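Local coordinates for protein N-terminal acetyltransferase B complex subunit NAT3 (PDB 5K04) that serves as the NAT3 subunit of the NatB complex, a GNAT-family enzyme that probably transfers acetyl groups from acetyl-CoA to protein N-termini, at residues Y35-K45 and G56-G64. Sequence-based numbering, arbitrary orientation.
Sequences YLIEWPQLFYK and GYMMAKTEG
W39 lies flat on strand 56-64: K61 CB sits over one face, 3.4 Å from the centroid of the six-membered ring, and the backbone N of T62 covers the same face nearer the rim, while E38 CB closes the opposite face. Y35 stands between M59 CE over one face and W39 CZ3 over the other, with A60 O at its edge, 3.5 Å from CD2. From W39 the extended K61 chain runs past the Y35 hydroxyl; a water joins Y35 OH to K61 NZ, which also salt-bridges E63 OE2. M59 lies alongside F43, its CG over the ring face 3.5 Å from the centroid and SD oblique at 4.4 Å, a Met-aromatic contact. F43 CG is anti to the backbone N (chi1 -164°), which brings the ring end nearer M59. On the face with Y44 and M58, M58 CB lies over the rim of the Y44 ring, whose hydroxyl bonds to L93 O.

The backbones pair antiparallel: M58 N reaches Y44 O at 2.9 Å, almost straight (172°), Y44 N returns to M58 O, and A60 N donates to L42 O. Strands 43-48 and 53-65 thus form a hairpin of the GNAT sheet beside the coenzyme A pocket, the M58 side chain about 6 Å from that of CoA-binding Y124. The hairpin runs between strands 3-6 and 70-80; helix 29-38 packs on the face bearing F43 and M59, while L42 meets helix 101-104.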
loop_
_atom_site.group_PDB
_atom_site.type_symbol
_atom_site.label_atom_id
_atom_site.label_comp_id
_atom_site.label_asym_id
_atom_site.label_seq_id
_atom_site.Cartn_x
_atom_site.Cartn_y
_atom_site.Cartn_z
ATOM N N TYR B 35 -12.393 10.774 -7.601
ATOM C CA TYR B 35 -13.482 10.020 -8.210
ATOM C C TYR B 35 -14.391 9.414 -7.153
ATOM O O TYR B 35 -15.616 9.412 -7.309
ATOM C CB TYR B 35 -12.913 8.950 -9.138
ATOM C CG TYR B 35 -12.595 9.523 -10.501
ATOM C CD1 TYR B 35 -11.620 10.506 -10.652
ATOM C CD2 TYR B 35 -13.275 9.099 -11.630
ATOM C CE1 TYR B 35 -11.326 11.047 -11.902
ATOM C CE2 TYR B 35 -12.995 9.628 -12.878
ATOM C CZ TYR B 35 -12.024 10.597 -13.005
ATOM O OH TYR B 35 -11.761 11.128 -14.233
ATOM N N LEU B 36 -13.809 8.915 -6.057
ATOM C CA LEU B 36 -14.628 8.401 -4.964
ATOM C C LEU B 36 -15.418 9.505 -4.283
ATOM O O LEU B 36 -16.486 9.237 -3.725
ATOM C CB LEU B 36 -13.762 7.677 -3.937
ATOM C CG LEU B 36 -13.078 6.421 -4.478
ATOM C CD1 LEU B 36 -12.028 5.962 -3.495
ATOM C CD2 LEU B 36 -14.063 5.292 -4.764
ATOM N N ILE B 37 -14.920 10.747 -4.319
ATOM C CA ILE B 37 -15.621 11.839 -3.653
ATOM C C ILE B 37 -16.764 12.349 -4.524
ATOM O O ILE B 37 -17.893 12.521 -4.046
ATOM C CB ILE B 37 -14.631 12.962 -3.274
ATOM C CG1 ILE B 37 -13.855 12.581 -2.008
ATOM C CG2 ILE B 37 -15.352 14.300 -3.053
ATOM C CD1 ILE B 37 -12.524 13.285 -1.895
ATOM N N GLU B 38 -16.499 12.547 -5.824
ATOM C CA GLU B 38 -17.440 13.215 -6.721
ATOM C C GLU B 38 -18.402 12.253 -7.414
ATOM O O GLU B 38 -19.594 12.558 -7.535
ATOM C CB GLU B 38 -16.671 14.053 -7.747
ATOM C CG GLU B 38 -16.162 15.382 -7.154
ATOM C CD GLU B 38 -15.472 16.270 -8.161
ATOM O OE1 GLU B 38 -16.078 16.565 -9.211
ATOM O OE2 GLU B 38 -14.318 16.681 -7.900
ATOM N N TRP B 39 -17.934 11.085 -7.850
ATOM C CA TRP B 39 -18.785 10.090 -8.505
ATOM C C TRP B 39 -18.541 8.731 -7.862
ATOM O O TRP B 39 -18.041 7.802 -8.508
ATOM C CB TRP B 39 -18.525 10.046 -10.012
ATOM C CG TRP B 39 -18.366 11.413 -10.581
ATOM C CD1 TRP B 39 -19.363 12.258 -10.981
ATOM C CD2 TRP B 39 -17.131 12.119 -10.785
ATOM N NE1 TRP B 39 -18.827 13.450 -11.418
ATOM C CE2 TRP B 39 -17.460 13.391 -11.313
ATOM C CE3 TRP B 39 -15.781 11.801 -10.564
ATOM C CZ2 TRP B 39 -16.486 14.349 -11.629
ATOM C CZ3 TRP B 39 -14.807 12.748 -10.890
ATOM C CH2 TRP B 39 -15.170 14.012 -11.407
ATOM N N PRO B 40 -18.917 8.575 -6.587
ATOM C CA PRO B 40 -18.581 7.327 -5.873
ATOM C C PRO B 40 -19.209 6.075 -6.459
ATOM O O PRO B 40 -18.625 4.989 -6.328
ATOM C CB PRO B 40 -19.083 7.585 -4.443
ATOM C CG PRO B 40 -19.975 8.797 -4.526
ATOM C CD PRO B 40 -19.556 9.583 -5.714
ATOM N N GLN B 41 -20.390 6.182 -7.085
ATOM C CA GLN B 41 -21.024 5.004 -7.675
ATOM C C GLN B 41 -20.381 4.565 -8.991
ATOM O O GLN B 41 -20.653 3.451 -9.457
ATOM C CB GLN B 41 -22.510 5.262 -7.906
ATOM C CG GLN B 41 -23.311 5.469 -6.634
ATOM C CD GLN B 41 -24.817 5.430 -6.875
ATOM O OE1 GLN B 41 -25.320 4.582 -7.619
ATOM N NE2 GLN B 41 -25.546 6.347 -6.226
ATOM N N LEU B 42 -19.558 5.418 -9.605
ATOM C CA LEU B 42 -18.971 5.167 -10.916
ATOM C C LEU B 42 -17.545 4.653 -10.791
ATOM O O LEU B 42 -16.779 4.671 -11.759
ATOM C CB LEU B 42 -19.027 6.434 -11.776
ATOM C CG LEU B 42 -20.398 7.149 -11.882
ATOM C CD1 LEU B 42 -20.437 8.140 -13.044
ATOM C CD2 LEU B 42 -21.553 6.171 -12.008
ATOM N N PHE B 43 -17.186 4.190 -9.604
ATOM C CA PHE B 43 -15.872 3.629 -9.318
ATOM C C PHE B 43 -16.169 2.312 -8.599
ATOM O O PHE B 43 -16.407 2.265 -7.383
ATOM C CB PHE B 43 -15.020 4.599 -8.489
ATOM C CG PHE B 43 -13.538 4.272 -8.473
ATOM C CD1 PHE B 43 -13.062 3.060 -8.959
ATOM C CD2 PHE B 43 -12.624 5.187 -7.946
ATOM C CE1 PHE B 43 -11.712 2.760 -8.930
ATOM C CE2 PHE B 43 -11.264 4.901 -7.917
ATOM C CZ PHE B 43 -10.808 3.680 -8.417
ATOM N N TYR B 44 -16.195 1.243 -9.379
ATOM C CA TYR B 44 -16.507 -0.078 -8.869
ATOM C C TYR B 44 -15.527 -1.080 -9.457
ATOM O O TYR B 44 -14.866 -0.834 -10.472
ATOM C CB TYR B 44 -17.952 -0.498 -9.186
ATOM C CG TYR B 44 -18.349 -0.268 -10.622
ATOM C CD1 TYR B 44 -18.137 -1.241 -11.595
ATOM C CD2 TYR B 44 -18.943 0.920 -11.010
ATOM C CE1 TYR B 44 -18.523 -1.027 -12.933
ATOM C CE2 TYR B 44 -19.321 1.152 -12.342
ATOM C CZ TYR B 44 -19.107 0.180 -13.292
ATOM O OH TYR B 44 -19.464 0.425 -14.596
ATOM N N LYS B 45 -15.464 -2.224 -8.796
ATOM C CA LYS B 45 -14.493 -3.248 -9.097
ATOM C C LYS B 45 -15.206 -4.567 -9.348
ATOM O O LYS B 45 -16.301 -4.828 -8.829
ATOM C CB LYS B 45 -13.484 -3.413 -7.952
ATOM C CG LYS B 45 -14.121 -3.817 -6.611
ATOM C CD LYS B 45 -13.056 -4.208 -5.588
ATOM C CE LYS B 45 -13.658 -4.612 -4.250
ATOM N NZ LYS B 45 -12.547 -4.875 -3.273
ATOM N N GLY B 56 -10.693 -6.533 -11.858
ATOM C CA GLY B 56 -10.699 -5.347 -12.693
ATOM C C GLY B 56 -11.470 -4.238 -12.013
ATOM O O GLY B 56 -12.076 -4.429 -10.956
ATOM N N TYR B 57 -11.441 -3.059 -12.638
ATOM C CA TYR B 57 -12.224 -1.949 -12.120
ATOM C C TYR B 57 -12.576 -0.975 -13.235
ATOM O O TYR B 57 -11.980 -0.979 -14.316
ATOM C CB TYR B 57 -11.512 -1.209 -10.969
ATOM C CG TYR B 57 -10.123 -0.651 -11.274
ATOM C CD1 TYR B 57 -9.953 0.604 -11.848
ATOM C CD2 TYR B 57 -8.985 -1.377 -10.938
ATOM C CE1 TYR B 57 -8.679 1.109 -12.105
ATOM C CE2 TYR B 57 -7.724 -0.898 -11.183
ATOM C CZ TYR B 57 -7.564 0.346 -11.764
ATOM O OH TYR B 57 -6.284 0.795 -11.993
ATOM N N MET B 58 -13.594 -0.159 -12.938
ATOM C CA MET B 58 -14.069 0.933 -13.771
ATOM C C MET B 58 -14.024 2.228 -12.967
ATOM O O MET B 58 -14.488 2.269 -11.822
ATOM C CB MET B 58 -15.500 0.681 -14.256
ATOM C CG MET B 58 -16.281 1.962 -14.476
ATOM S SD MET B 58 -15.617 2.883 -15.825
ATOM C CE MET B 58 -15.938 1.661 -17.002
ATOM N N MET B 59 -13.412 3.262 -13.551
ATOM C CA MET B 59 -13.471 4.626 -13.048
ATOM C C MET B 59 -14.147 5.443 -14.129
ATOM O O MET B 59 -13.638 5.533 -15.250
ATOM C CB MET B 59 -12.084 5.205 -12.739
ATOM C CG MET B 59 -11.216 4.343 -11.833
ATOM S SD MET B 59 -9.524 4.869 -11.833
ATOM C CE MET B 59 -9.863 6.453 -11.253
ATOM N N ALA B 60 -15.303 6.006 -13.806
ATOM C CA ALA B 60 -16.015 6.875 -14.719
ATOM C C ALA B 60 -16.482 8.112 -13.954
ATOM O O ALA B 60 -16.419 8.175 -12.723
ATOM C CB ALA B 60 -17.197 6.144 -15.381
ATOM N N LYS B 61 -16.970 9.098 -14.702
ATOM C CA LYS B 61 -17.454 10.336 -14.109
ATOM C C LYS B 61 -18.582 10.886 -14.968
ATOM O O LYS B 61 -18.833 10.406 -16.079
ATOM C CB LYS B 61 -16.328 11.372 -13.975
ATOM C CG LYS B 61 -15.587 11.665 -15.290
ATOM C CD LYS B 61 -14.806 12.981 -15.229
ATOM C CE LYS B 61 -13.819 13.059 -16.378
ATOM N NZ LYS B 61 -13.039 14.317 -16.351
ATOM N N THR B 62 -19.266 11.903 -14.439
ATOM C CA THR B 62 -20.210 12.694 -15.220
ATOM C C THR B 62 -19.712 14.129 -15.317
ATOM O O THR B 62 -18.988 14.610 -14.446
ATOM C CB THR B 62 -21.649 12.683 -14.636
ATOM O OG1 THR B 62 -21.657 13.307 -13.353
ATOM C CG2 THR B 62 -22.240 11.241 -14.574
ATOM N N GLU B 63 -20.125 14.807 -16.385
ATOM C CA GLU B 63 -19.536 16.068 -16.806
ATOM C C GLU B 63 -20.604 16.838 -17.551
ATOM O O GLU B 63 -21.343 16.257 -18.348
ATOM C CB GLU B 63 -18.315 15.837 -17.706
ATOM C CG GLU B 63 -17.234 16.906 -17.628
ATOM C CD GLU B 63 -15.824 16.307 -17.645
ATOM O OE1 GLU B 63 -15.453 15.650 -18.646
ATOM O OE2 GLU B 63 -15.098 16.478 -16.638
ATOM N N GLY B 64 -20.694 18.140 -17.267
ATOM C CA GLY B 64 -21.775 18.984 -17.751
ATOM C C GLY B 64 -21.306 19.988 -18.787
ATOM O O GLY B 64 -20.190 20.506 -18.711
HETATM O O HOH W 1 -10.682 13.647 -14.475
HETATM O O HOH W 2 -15.836 7.419 -9.920
#